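Local coordinates for protein glutamine cyclotransferase (Porphyromonas gingivalis W83, PDB 6QQL) that probably cyclises N-terminal glutamine residues of peptides to pyroglutamate, as a zinc-binding enzyme of the type II glutaminyl cyclase kind, at residues T63-F67 with L142-R146; S181-R186 with P255-L260; L224-W229 with P263-I267. Residue numbers count along the deposited sequence, not the author numbering.

From the N terminus, contact 1 is the first to close: it spans 74 intervening residues, three strands of the sheet among them, and joins helix 51-66 to helix 131-149. Contacts 2 and 3 come later, closing 68 and 33 intervening residues, and cross, their segments following one another as 181-186, 224-229, 255-260 and 263-267. Contact 2 pairs helices 179-186 and 253-260 on the other sheet face from contact 1; contact 3 lays helix 222-234 against edge strand 264-268, on the same face as contact 1. Contacts 2 and 3 touch where Val256 CG1 meets Cys264 SG at 3.6 Å; contact 1 stays about 9 Å from contact 3 and 12 Å from contact 2, between nearest atoms.

Contact 1: residues T63-F67 with L142-R146; sequences TLRSF and LEIAR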
ATOM      1  N   THR A  63       8.303  14.795  -0.267  1.00 25.37           N
ATOM      2  CA  THR A  63       7.452  14.789  -1.448  1.00 23.36           C
ATOM      3  C   THR A  63       5.994  15.005  -1.067  1.00 29.65           C
ATOM      4  O   THR A  63       5.291  15.805  -1.703  1.00 17.15           O
ATOM      5  CB  THR A  63       7.645  13.477  -2.214  1.00 19.86           C
ATOM      6  OG1 THR A  63       8.993  13.395  -2.697  1.00 16.74           O
ATOM      7  CG2 THR A  63       6.691  13.382  -3.379  1.00 16.25           C
ATOM      8  N   LEU A  64       5.534  14.319  -0.012  1.00 16.01           N
ATOM      9  CA  LEU A  64       4.156  14.497   0.431  1.00 15.69           C
ATOM     10  C   LEU A  64       3.902  15.922   0.898  1.00 28.88           C
ATOM     11  O   LEU A  64       2.873  16.520   0.558  1.00 24.22           O
ATOM     12  CB  LEU A  64       3.827  13.516   1.548  1.00 14.93           C
ATOM     13  CG  LEU A  64       3.655  12.054   1.161  1.00 24.43           C
ATOM     14  CD1 LEU A  64       3.498  11.216   2.427  1.00 27.80           C
ATOM     15  CD2 LEU A  64       2.471  11.897   0.240  1.00 14.07           C
ATOM     16  N   ARG A  65       4.835  16.490   1.668  1.00 30.97           N
ATOM     17  CA  ARG A  65       4.689  17.880   2.082  1.00 29.19           C
ATOM     18  C   ARG A  65       4.608  18.780   0.860  1.00 19.77           C
ATOM     19  O   ARG A  65       3.834  19.744   0.845  1.00 19.63           O
ATOM     20  CB  ARG A  65       5.851  18.302   2.989  1.00 18.46           C
ATOM     21  CG  ARG A  65       5.986  17.560   4.295  1.00 17.89           C
ATOM     22  CD  ARG A  65       6.728  18.383   5.339  1.00 23.96           C
ATOM     23  NE  ARG A  65       6.507  17.894   6.710  1.00 36.99           N
ATOM     24  CZ  ARG A  65       7.400  17.237   7.460  1.00 35.77           C
ATOM     25  NH1 ARG A  65       8.620  16.967   7.003  1.00 27.31           N
ATOM     26  NH2 ARG A  65       7.069  16.863   8.694  1.00 30.82           N
ATOM     27  N   SER A  66       5.389  18.472  -0.184  1.00 18.91           N
ATOM     28  CA  SER A  66       5.370  19.285  -1.397  1.00 33.45           C
ATOM     29  C   SER A  66       4.038  19.204  -2.142  1.00 26.84           C
ATOM     30  O   SER A  66       3.769  20.040  -3.012  1.00 24.77           O
ATOM     31  CB  SER A  66       6.510  18.868  -2.341  1.00 35.65           C
ATOM     32  OG  SER A  66       6.180  17.715  -3.119  1.00 30.31           O
ATOM     33  N   PHE A  67       3.208  18.212  -1.832  1.00 23.22           N
ATOM     34  CA  PHE A  67       1.887  18.058  -2.424  1.00 25.34           C
ATOM     35  C   PHE A  67       0.767  18.613  -1.533  1.00 26.94           C
ATOM     36  O   PHE A  67      -0.411  18.292  -1.741  1.00 21.48           O
ATOM     37  CB  PHE A  67       1.638  16.582  -2.748  1.00 24.10           C
ATOM     38  CG  PHE A  67       2.518  16.034  -3.853  1.00 31.96           C
ATOM     39  CD1 PHE A  67       2.998  16.858  -4.852  1.00 35.38           C
ATOM     40  CD2 PHE A  67       2.856  14.680  -3.893  1.00 32.04           C
ATOM     41  CE1 PHE A  67       3.802  16.337  -5.877  1.00 39.76           C
ATOM     42  CE2 PHE A  67       3.657  14.158  -4.915  1.00 23.28           C
ATOM     43  CZ  PHE A  67       4.126  14.977  -5.902  1.00 28.71           C
ATOM     44  N   LEU A 142       1.324   8.202  -3.924  1.00 16.20           N
ATOM     45  CA  LEU A 142       2.025   9.452  -4.200  1.00 18.15           C
ATOM     46  C   LEU A 142       1.319  10.256  -5.284  1.00 24.63           C
ATOM     47  O   LEU A 142       1.139  11.475  -5.157  1.00 17.52           O
ATOM     48  CB  LEU A 142       3.456   9.171  -4.635  1.00 17.38           C
ATOM     49  CG  LEU A 142       4.477   8.825  -3.568  1.00 19.41           C
ATOM     50  CD1 LEU A 142       5.753   8.479  -4.292  1.00 15.71           C
ATOM     51  CD2 LEU A 142       4.662   9.950  -2.537  1.00 21.83           C
ATOM     52  N   GLU A 143       0.956   9.600  -6.393  1.00 24.93           N
ATOM     53  CA  GLU A 143       0.344  10.350  -7.482  1.00 25.76           C
ATOM     54  C   GLU A 143      -1.054  10.809  -7.112  1.00 30.44           C
ATOM     55  O   GLU A 143      -1.471  11.904  -7.523  1.00 27.30           O
ATOM     56  CB  GLU A 143       0.343   9.533  -8.776  1.00 23.03           C
ATOM     57  CG  GLU A 143      -0.704   9.964  -9.823  1.00 20.09           C
ATOM     58  CD  GLU A 143      -0.458  11.309 -10.497  1.00 22.78           C
ATOM     59  OE1 GLU A 143       0.500  12.041 -10.136  1.00 20.54           O
ATOM     60  OE2 GLU A 143      -1.224  11.610 -11.445  1.00 21.79           O
ATOM     61  N   ILE A 144      -1.775  10.022  -6.308  1.00 18.41           N
ATOM     62  CA  ILE A 144      -3.038  10.516  -5.770  1.00 18.67           C
ATOM     63  C   ILE A 144      -2.793  11.735  -4.896  1.00 25.87           C
ATOM     64  O   ILE A 144      -3.460  12.771  -5.041  1.00 33.37           O
ATOM     65  CB  ILE A 144      -3.795   9.400  -5.032  1.00 18.34           C
ATOM     66  CG1 ILE A 144      -4.183   8.312  -6.046  1.00 23.63           C
ATOM     67  CG2 ILE A 144      -5.024   9.961  -4.304  1.00 18.59           C
ATOM     68  CD1 ILE A 144      -4.875   7.133  -5.456  1.00 18.61           C
ATOM     69  N   ALA A 145      -1.796  11.648  -4.014  1.00 18.22           N
ATOM     70  CA  ALA A 145      -1.481  12.778  -3.151  1.00 26.07           C
ATOM     71  C   ALA A 145      -1.280  14.051  -3.963  1.00 30.92           C
ATOM     72  O   ALA A 145      -1.844  15.099  -3.636  1.00 35.67           O
ATOM     73  CB  ALA A 145      -0.237  12.475  -2.323  1.00 23.60           C
ATOM     74  N   ARG A 146      -0.529  13.966  -5.063  1.00 26.77           N
ATOM     75  CA  ARG A 146      -0.294  15.162  -5.864  1.00 31.92           C
ATOM     76  C   ARG A 146      -1.603  15.747  -6.374  1.00 38.56           C
ATOM     77  O   ARG A 146      -1.847  16.955  -6.247  1.00 40.43           O
ATOM     78  CB  ARG A 146       0.655  14.857  -7.024  1.00 23.05           C
ATOM     79  CG  ARG A 146       0.974  16.089  -7.859  1.00 21.60           C
ATOM     80  CD  ARG A 146       1.996  15.802  -8.948  1.00 21.43           C
ATOM     81  NE  ARG A 146       1.580  14.728  -9.831  1.00 26.60           N
ATOM     82  CZ  ARG A 146       0.928  14.913 -10.972  1.00 42.47           C
ATOM     83  NH1 ARG A 146       0.610  16.142 -11.366  1.00 42.90           N
ATOM     84  NH2 ARG A 146       0.603  13.867 -11.722  1.00 47.19           N
TER
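The ring of Phe67 is overlaid by the aliphatic part of Arg146: Arg146 CB sits 3.5 Å from the ring centroid and 5° off its normal, a CH-pi contact over the face, and Arg146 CG lies 3.5 Å from Phe67 CE1. Phe67 directly follows the C-terminal end of helix 51-66, which packs against helix 131-149, carrier of the zinc ligand Asp133, on one face of the mixed sheet of this M28-family α/β fold. Beside the ring, toward the sheet, the contact is aliphatic. Leu64 CD2 lies 3.8 Å from Ala145 CB and 4.0 Å from Leu142 CD2, while Phe67 CD2 is 4.1 Å from Ala145 CB; Leu64 and Ala145 also reach strand 85-95. The CA atoms of Phe67 and Arg146 are 5.0 Å apart, an approach consistent with the small Ala145 between Leu64 and Phe67. Phe36 of helix 30-42 adds an aromatic neighbour to Phe67. The Arg146 guanidinium turns away from the ring into a salt bridge, with NH2 a very short 2.4 Å from Glu143 OE1.

Contact 2: residues S181-R186 with P255-L260; sequences SQYWSR and PVIKNL
Build 181-186 and 255-260 as alpha-helical segments, with i to i+4 bonds such as Ser185 N to Ser181 O (2.8 Å) and Asn259 N to Pro255 O (2.9 Å). Their N-to-C directions differ by 23° (signed crossing angle -23°), and the axes approach to 8.6 Å. Set the register with Gln182 CA 5.5 Å from Pro255 CA and Ser185 CA 5.2 Å from Val256 CA. Ser185, chi1 p (59°), is a knob in the hole formed by Pro255 (C-gamma exo), Val256, Asn259 and Leu260, a fit consistent with the axis separation; its CB lies 3.5 Å from Pro255 O and its OG 3.5 Å from Pro255 CB. The same OG stands 3.2 Å from Asn259 OD1 and 2.9 Å from each of the carbonyls Ser181 O and Gln182 O. Asn259 (chi1 m, chi2 138°) places its OD1 over a face of the Arg186 guanidinium (m,t,t, chi4 -91°) and 3.6 Å from Arg186 CG. Toward the sheet, Trp184 (chi1 t, chi2 80°) has CZ3 3.8 Å from Val256 CG2 at the ring edge and 3.5 Å from Leu260 CD1. Val256 is t and Leu260 m,t. Trp184 NE1 bonds outside, to His189. Ser181, chi1 p, brings OG to 3.5 Å from Pro255 CG and hydrogen-bonds Asp252. Such near-parallel packing is that of neighbouring helices on one face of an α/β sheet, here reached through Trp184 on Leu104 and Val256 on Met106. The chemistry implies an apolar side at Trp184, Val256 and Leu260, and a Ser185 hydroxyl whose one proton can serve its own helix or Asn259, leaving the cross-helix bond unsettled.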
ATOM      1  N   SER A 181       1.494  -1.383  10.753  1.00 27.65           N
ATOM      2  CA  SER A 181       0.059  -1.158  10.875  1.00 28.11           C
ATOM      3  C   SER A 181      -0.463  -1.673  12.210  1.00 33.74           C
ATOM      4  O   SER A 181      -1.455  -1.146  12.733  1.00 34.90           O
ATOM      5  CB  SER A 181      -0.690  -1.784   9.706  1.00 22.89           C
ATOM      6  OG  SER A 181      -0.494  -3.173   9.666  1.00 28.12           O
ATOM      7  N   GLN A 182       0.212  -2.655  12.803  1.00 26.85           N
ATOM      8  CA  GLN A 182      -0.138  -3.053  14.157  1.00 27.32           C
ATOM      9  C   GLN A 182       0.052  -1.885  15.102  1.00 27.55           C
ATOM     10  O   GLN A 182      -0.898  -1.443  15.759  1.00 40.01           O
ATOM     11  CB  GLN A 182       0.694  -4.256  14.590  1.00 28.18           C
ATOM     12  CG  GLN A 182       0.125  -5.547  14.047  1.00 36.57           C
ATOM     13  CD  GLN A 182       0.530  -6.776  14.835  1.00 49.95           C
ATOM     14  OE1 GLN A 182       1.324  -7.580  14.346  1.00 57.62           O
ATOM     15  NE2 GLN A 182      -0.021  -6.945  16.043  1.00 50.11           N
ATOM     16  N   TYR A 183       1.272  -1.334  15.144  1.00 26.70           N
ATOM     17  CA  TYR A 183       1.548  -0.232  16.061  1.00 27.10           C
ATOM     18  C   TYR A 183       0.568   0.911  15.841  1.00 26.74           C
ATOM     19  O   TYR A 183      -0.053   1.407  16.786  1.00 27.91           O
ATOM     20  CB  TYR A 183       2.992   0.253  15.906  1.00 26.22           C
ATOM     21  CG  TYR A 183       3.359   1.274  16.955  1.00 31.49           C
ATOM     22  CD1 TYR A 183       3.136   2.638  16.756  1.00 28.09           C
ATOM     23  CD2 TYR A 183       3.875   0.867  18.192  1.00 41.76           C
ATOM     24  CE1 TYR A 183       3.451   3.571  17.753  1.00 36.71           C
ATOM     25  CE2 TYR A 183       4.202   1.787  19.190  1.00 42.43           C
ATOM     26  CZ  TYR A 183       3.992   3.138  18.966  1.00 46.64           C
ATOM     27  OH  TYR A 183       4.300   4.057  19.952  1.00 46.91           O
ATOM     28  N   TRP A 184       0.357   1.289  14.584  1.00 32.63           N
ATOM     29  CA  TRP A 184      -0.496   2.433  14.306  1.00 28.63           C
ATOM     30  C   TRP A 184      -1.948   2.156  14.671  1.00 33.15           C
ATOM     31  O   TRP A 184      -2.616   3.024  15.246  1.00 35.41           O
ATOM     32  CB  TRP A 184      -0.381   2.830  12.842  1.00 26.11           C
ATOM     33  CG  TRP A 184      -1.235   3.999  12.503  1.00 29.42           C
ATOM     34  CD1 TRP A 184      -0.951   5.311  12.741  1.00 30.68           C
ATOM     35  CD2 TRP A 184      -2.512   3.976  11.848  1.00 35.56           C
ATOM     36  NE1 TRP A 184      -1.975   6.109  12.280  1.00 34.86           N
ATOM     37  CE2 TRP A 184      -2.942   5.315  11.723  1.00 35.06           C
ATOM     38  CE3 TRP A 184      -3.328   2.955  11.342  1.00 43.99           C
ATOM     39  CZ2 TRP A 184      -4.153   5.661  11.117  1.00 38.73           C
ATOM     40  CZ3 TRP A 184      -4.538   3.299  10.741  1.00 40.10           C
ATOM     41  CH2 TRP A 184      -4.933   4.641  10.631  1.00 41.01           C
ATOM     42  N   SER A 185      -2.465   0.963  14.345  1.00 26.87           N
ATOM     43  CA  SER A 185      -3.858   0.680  14.689  1.00 33.15           C
ATOM     44  C   SER A 185      -4.077   0.684  16.196  1.00 33.65           C
ATOM     45  O   SER A 185      -5.170   1.025  16.652  1.00 32.77           O
ATOM     46  CB  SER A 185      -4.333  -0.653  14.111  1.00 36.20           C
ATOM     47  OG  SER A 185      -3.559  -1.745  14.576  1.00 48.24           O
ATOM     48  N   ARG A 186      -3.063   0.321  16.986  1.00 30.46           N
ATOM     49  CA  ARG A 186      -3.198   0.406  18.435  1.00 32.31           C
ATOM     50  C   ARG A 186      -2.817   1.766  18.996  1.00 32.28           C
ATOM     51  O   ARG A 186      -3.161   2.064  20.146  1.00 33.76           O
ATOM     52  CB  ARG A 186      -2.346  -0.654  19.133  1.00 34.27           C
ATOM     53  CG  ARG A 186      -2.751  -2.055  18.841  1.00 35.78           C
ATOM     54  CD  ARG A 186      -1.925  -3.033  19.625  1.00 42.64           C
ATOM     55  NE  ARG A 186      -2.360  -4.387  19.328  1.00 61.07           N
ATOM     56  CZ  ARG A 186      -3.295  -5.026  20.022  1.00 71.62           C
ATOM     57  NH1 ARG A 186      -3.867  -4.424  21.061  1.00 69.87           N
ATOM     58  NH2 ARG A 186      -3.654  -6.264  19.684  1.00 72.02           N
ATOM     59  N   PRO A 255      -5.076  -5.436  10.826  1.00 40.06           N
ATOM     60  CA  PRO A 255      -4.991  -4.760  12.142  1.00 32.14           C
ATOM     61  C   PRO A 255      -5.878  -3.543  12.241  1.00 21.73           C
ATOM     62  O   PRO A 255      -6.450  -3.302  13.311  1.00 27.58           O
ATOM     63  CB  PRO A 255      -3.510  -4.370  12.262  1.00 18.38           C
ATOM     64  CG  PRO A 255      -2.797  -5.257  11.296  1.00 17.20           C
ATOM     65  CD  PRO A 255      -3.753  -5.544  10.179  1.00 16.99           C
ATOM     66  N   VAL A 256      -6.046  -2.799  11.144  1.00 17.31           N
ATOM     67  CA  VAL A 256      -6.874  -1.597  11.163  1.00 37.85           C
ATOM     68  C   VAL A 256      -8.338  -1.949  11.415  1.00 39.57           C
ATOM     69  O   VAL A 256      -9.046  -1.251  12.157  1.00 33.14           O
ATOM     70  CB  VAL A 256      -6.677  -0.799   9.857  1.00 33.32           C
ATOM     71  CG1 VAL A 256      -7.574   0.425   9.818  1.00 17.13           C
ATOM     72  CG2 VAL A 256      -5.222  -0.354   9.737  1.00 23.99           C
ATOM     73  N   ILE A 257      -8.813  -3.044  10.825  1.00 32.01           N
ATOM     74  CA  ILE A 257     -10.190  -3.443  11.069  1.00 19.89           C
ATOM     75  C   ILE A 257     -10.365  -3.882  12.513  1.00 21.53           C
ATOM     76  O   ILE A 257     -11.317  -3.470  13.185  1.00 23.43           O
ATOM     77  CB  ILE A 257     -10.606  -4.536  10.076  1.00 29.42           C
ATOM     78  CG1 ILE A 257     -10.566  -3.970   8.648  1.00 37.75           C
ATOM     79  CG2 ILE A 257     -11.992  -5.063  10.427  1.00 18.87           C
ATOM     80  CD1 ILE A 257     -10.343  -5.011   7.562  1.00 36.21           C
ATOM     81  N   LYS A 258      -9.442  -4.693  13.033  1.00 26.44           N
ATOM     82  CA  LYS A 258      -9.616  -5.174  14.401  1.00 32.65           C
ATOM     83  C   LYS A 258      -9.575  -4.012  15.386  1.00 32.51           C
ATOM     84  O   LYS A 258     -10.557  -3.746  16.085  1.00 32.73           O
ATOM     85  CB  LYS A 258      -8.570  -6.247  14.758  1.00 26.85           C
ATOM     86  CG  LYS A 258      -8.754  -7.612  13.995  1.00 43.24           C
ATOM     87  CD  LYS A 258     -10.141  -8.290  14.226  1.00 46.67           C
ATOM     88  CE  LYS A 258     -10.485  -9.376  13.192  1.00 44.70           C
ATOM     89  NZ  LYS A 258     -11.569 -10.275  13.713  1.00 44.04           N
ATOM     90  N   ASN A 259      -8.488  -3.239  15.379  1.00 36.06           N
ATOM     91  CA  ASN A 259      -8.259  -2.280  16.456  1.00 32.33           C
ATOM     92  C   ASN A 259      -8.865  -0.892  16.215  1.00 35.30           C
ATOM     93  O   ASN A 259      -9.155  -0.181  17.186  1.00 30.51           O
ATOM     94  CB  ASN A 259      -6.761  -2.150  16.717  1.00 32.63           C
ATOM     95  CG  ASN A 259      -6.114  -3.480  17.039  1.00 34.28           C
ATOM     96  OD1 ASN A 259      -5.019  -3.775  16.562  1.00 41.86           O
ATOM     97  ND2 ASN A 259      -6.792  -4.297  17.845  1.00 28.12           N
ATOM     98  N   LEU A 260      -9.103  -0.483  14.973  1.00 30.34           N
ATOM     99  CA  LEU A 260      -9.729   0.809  14.750  1.00 27.02           C
ATOM    100  C   LEU A 260     -11.170   0.718  14.259  1.00 28.08           C
ATOM    101  O   LEU A 260     -11.822   1.756  14.119  1.00 22.14           O
ATOM    102  CB  LEU A 260      -8.902   1.643  13.773  1.00 27.59           C
ATOM    103  CG  LEU A 260      -7.639   2.233  14.393  1.00 39.03           C
ATOM    104  CD1 LEU A 260      -6.900   3.103  13.378  1.00 47.90           C
ATOM    105  CD2 LEU A 260      -7.965   3.034  15.651  1.00 35.01           C
TER

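Contact 3: residues L224-W229 with P263-I267; sequences LISAVW and PCIDI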
ATOM      1  N   LEU A 224     -17.922  -1.348   0.523  1.00 35.91           N
ATOM      2  CA  LEU A 224     -16.677  -0.791   0.014  1.00 29.49           C
ATOM      3  C   LEU A 224     -16.117  -1.611  -1.136  1.00 22.37           C
ATOM      4  O   LEU A 224     -15.885  -1.090  -2.230  1.00 21.12           O
ATOM      5  CB  LEU A 224     -15.668  -0.718   1.157  1.00 29.03           C
ATOM      6  CG  LEU A 224     -14.347  -0.050   0.835  1.00 32.52           C
ATOM      7  CD1 LEU A 224     -14.561   1.232   0.021  1.00 25.40           C
ATOM      8  CD2 LEU A 224     -13.606   0.187   2.147  1.00 31.46           C
ATOM      9  N   ILE A 225     -15.949  -2.913  -0.921  1.00 19.03           N
ATOM     10  CA  ILE A 225     -15.410  -3.780  -1.965  1.00 33.55           C
ATOM     11  C   ILE A 225     -16.249  -3.681  -3.242  1.00 32.92           C
ATOM     12  O   ILE A 225     -15.700  -3.604  -4.349  1.00 41.00           O
ATOM     13  CB  ILE A 225     -15.264  -5.220  -1.423  1.00 47.38           C
ATOM     14  CG1 ILE A 225     -14.132  -5.974  -2.116  1.00 43.57           C
ATOM     15  CG2 ILE A 225     -16.562  -6.027  -1.486  1.00 50.29           C
ATOM     16  CD1 ILE A 225     -13.951  -7.353  -1.553  1.00 42.48           C
ATOM     17  N   SER A 226     -17.585  -3.654  -3.116  1.00 24.54           N
ATOM     18  CA  SER A 226     -18.438  -3.564  -4.303  1.00 26.86           C
ATOM     19  C   SER A 226     -18.279  -2.215  -4.998  1.00 28.05           C
ATOM     20  O   SER A 226     -18.176  -2.146  -6.231  1.00 22.94           O
ATOM     21  CB  SER A 226     -19.906  -3.809  -3.950  1.00 24.08           C
ATOM     22  OG  SER A 226     -20.084  -5.077  -3.349  1.00 36.03           O
ATOM     23  N   ALA A 227     -18.310  -1.131  -4.220  1.00 19.80           N
ATOM     24  CA  ALA A 227     -18.201   0.205  -4.791  1.00 19.74           C
ATOM     25  C   ALA A 227     -16.907   0.372  -5.589  1.00 19.11           C
ATOM     26  O   ALA A 227     -16.906   0.980  -6.663  1.00 19.21           O
ATOM     27  CB  ALA A 227     -18.309   1.247  -3.677  1.00 27.51           C
ATOM     28  N   VAL A 228     -15.792  -0.149  -5.082  1.00 24.83           N
ATOM     29  CA  VAL A 228     -14.539  -0.000  -5.809  1.00 17.99           C
ATOM     30  C   VAL A 228     -14.578  -0.815  -7.092  1.00 28.70           C
ATOM     31  O   VAL A 228     -14.319  -0.298  -8.183  1.00 26.49           O
ATOM     32  CB  VAL A 228     -13.341  -0.403  -4.929  1.00 17.41           C
ATOM     33  CG1 VAL A 228     -12.075  -0.437  -5.762  1.00 16.97           C
ATOM     34  CG2 VAL A 228     -13.168   0.589  -3.783  1.00 17.24           C
ATOM     35  N   TRP A 229     -14.944  -2.096  -6.981  1.00 30.67           N
ATOM     36  CA  TRP A 229     -14.912  -3.000  -8.127  1.00 27.77           C
ATOM     37  C   TRP A 229     -15.907  -2.588  -9.200  1.00 28.18           C
ATOM     38  O   TRP A 229     -15.682  -2.846 -10.390  1.00 19.46           O
ATOM     39  CB  TRP A 229     -15.176  -4.420  -7.654  1.00 23.73           C
ATOM     40  CG  TRP A 229     -13.944  -5.291  -7.559  1.00 28.52           C
ATOM     41  CD1 TRP A 229     -13.657  -6.404  -8.314  1.00 29.99           C
ATOM     42  CD2 TRP A 229     -12.848  -5.134  -6.643  1.00 33.84           C
ATOM     43  NE1 TRP A 229     -12.453  -6.950  -7.915  1.00 34.51           N
ATOM     44  CE2 TRP A 229     -11.935  -6.188  -6.899  1.00 36.18           C
ATOM     45  CE3 TRP A 229     -12.548  -4.207  -5.631  1.00 29.39           C
ATOM     46  CZ2 TRP A 229     -10.752  -6.330  -6.188  1.00 23.73           C
ATOM     47  CZ3 TRP A 229     -11.371  -4.344  -4.934  1.00 17.03           C
ATOM     48  CH2 TRP A 229     -10.489  -5.401  -5.211  1.00 26.37           C
ATOM     49  N   PRO A 263     -13.805  -0.197   8.283  1.00 26.14           N
ATOM     50  CA  PRO A 263     -13.952  -1.152   7.175  1.00 18.54           C
ATOM     51  C   PRO A 263     -12.921  -0.870   6.094  1.00 17.90           C
ATOM     52  O   PRO A 263     -12.886   0.219   5.517  1.00 17.77           O
ATOM     53  CB  PRO A 263     -15.385  -0.909   6.680  1.00 19.06           C
ATOM     54  CG  PRO A 263     -15.665   0.470   7.059  1.00 19.27           C
ATOM     55  CD  PRO A 263     -14.950   0.720   8.372  1.00 20.22           C
ATOM     56  N   CYS A 264     -12.049  -1.848   5.851  1.00 23.13           N
ATOM     57  CA  CYS A 264     -10.961  -1.706   4.895  1.00 28.12           C
ATOM     58  C   CYS A 264     -11.007  -2.811   3.843  1.00 31.67           C
ATOM     59  O   CYS A 264     -11.526  -3.905   4.095  1.00 27.36           O
ATOM     60  CB  CYS A 264      -9.606  -1.716   5.615  1.00 26.81           C
ATOM     61  SG  CYS A 264      -9.468  -0.414   6.884  1.00 22.84           S
ATOM     62  N   ILE A 265     -10.527  -2.487   2.631  1.00 34.71           N
ATOM     63  CA  ILE A 265     -10.302  -3.479   1.583  1.00 26.05           C
ATOM     64  C   ILE A 265      -8.841  -3.432   1.150  1.00 28.15           C
ATOM     65  O   ILE A 265      -8.152  -2.414   1.257  1.00 29.87           O
ATOM     66  CB  ILE A 265     -11.208  -3.301   0.349  1.00 16.74           C
ATOM     67  CG1 ILE A 265     -10.783  -2.058  -0.445  1.00 16.60           C
ATOM     68  CG2 ILE A 265     -12.678  -3.305   0.757  1.00 17.29           C
ATOM     69  CD1 ILE A 265     -11.720  -1.667  -1.558  1.00 16.73           C
ATOM     70  N   ASP A 266      -8.401  -4.545   0.582  1.00 27.17           N
ATOM     71  CA  ASP A 266      -7.030  -4.733   0.137  1.00 30.46           C
ATOM     72  C   ASP A 266      -7.036  -5.005  -1.368  1.00 30.60           C
ATOM     73  O   ASP A 266      -7.386  -6.106  -1.808  1.00 37.25           O
ATOM     74  CB  ASP A 266      -6.395  -5.887   0.900  1.00 15.85           C
ATOM     75  CG  ASP A 266      -4.898  -5.912   0.774  1.00 23.83           C
ATOM     76  OD1 ASP A 266      -4.322  -5.002   0.146  1.00 17.82           O
ATOM     77  OD2 ASP A 266      -4.294  -6.864   1.288  1.00 24.58           O
ATOM     78  N   ILE A 267      -6.623  -4.020  -2.159  1.00 15.52           N
ATOM     79  CA  ILE A 267      -6.397  -4.232  -3.582  1.00 15.55           C
ATOM     80  C   ILE A 267      -4.996  -4.824  -3.712  1.00 19.31           C
ATOM     81  O   ILE A 267      -4.000  -4.120  -3.546  1.00 21.86           O
ATOM     82  CB  ILE A 267      -6.548  -2.941  -4.390  1.00 15.45           C
ATOM     83  CG1 ILE A 267      -7.956  -2.366  -4.236  1.00 15.70           C
ATOM     84  CG2 ILE A 267      -6.335  -3.224  -5.861  1.00 15.56           C
ATOM     85  CD1 ILE A 267      -8.018  -0.854  -4.359  1.00 15.59           C
TER
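Apolar contacts dominate, and Ile265 is at their centre, losing 99 Å² to the helical segment, more than any other residue of either segment. Its CA-to-CB bond points toward the helix. With chi1 p (71°), CG2 lies 3.7 Å from Leu224 CG and 3.9 Å from Ile225 CB, and Ile265 CD1 reaches Val228 CG2 at 3.5 Å while staying 3.9 Å from Leu224 CG. Further along the strand, Ile267 CD1 is 4.3 Å from Val228 CG1. Leu224 also meets backbone, with its CD2 3.4 Å from Pro263 O.

The geometry is that of a helix laid on a sheet: helix 222-234 rests on the edge strand 264-268, with segment axes 8.9 Å apart at closest approach and 42° between their directions (signed angle -42°), and with Ile225 CA 6.2 Å from Ile265 CA. The helix lies in the chain connection between the parallel neighbours 197-202 and 264-268, whose pairing is seen in backbone hydrogen bonds of Ile265 to Gly198 and Leu200. Cys264 and Asp266 point away, toward helix 253-260 on the opposite face.

The aromatic component comes from Trp229, whose indole closes the Ile267 end of the interface. Its CZ3 is 4.0 Å from Ile267 CG1, and Ile265 CD1 approaches the same atom at 4.3 Å, at the ring edge and near its plane. Outside the two segments, Trp229 makes edge-to-face contacts with Trp213 and Phe241. Helix 294-311 borders the contact as well, through Thr303 against Val228 and Val304 against Ile267.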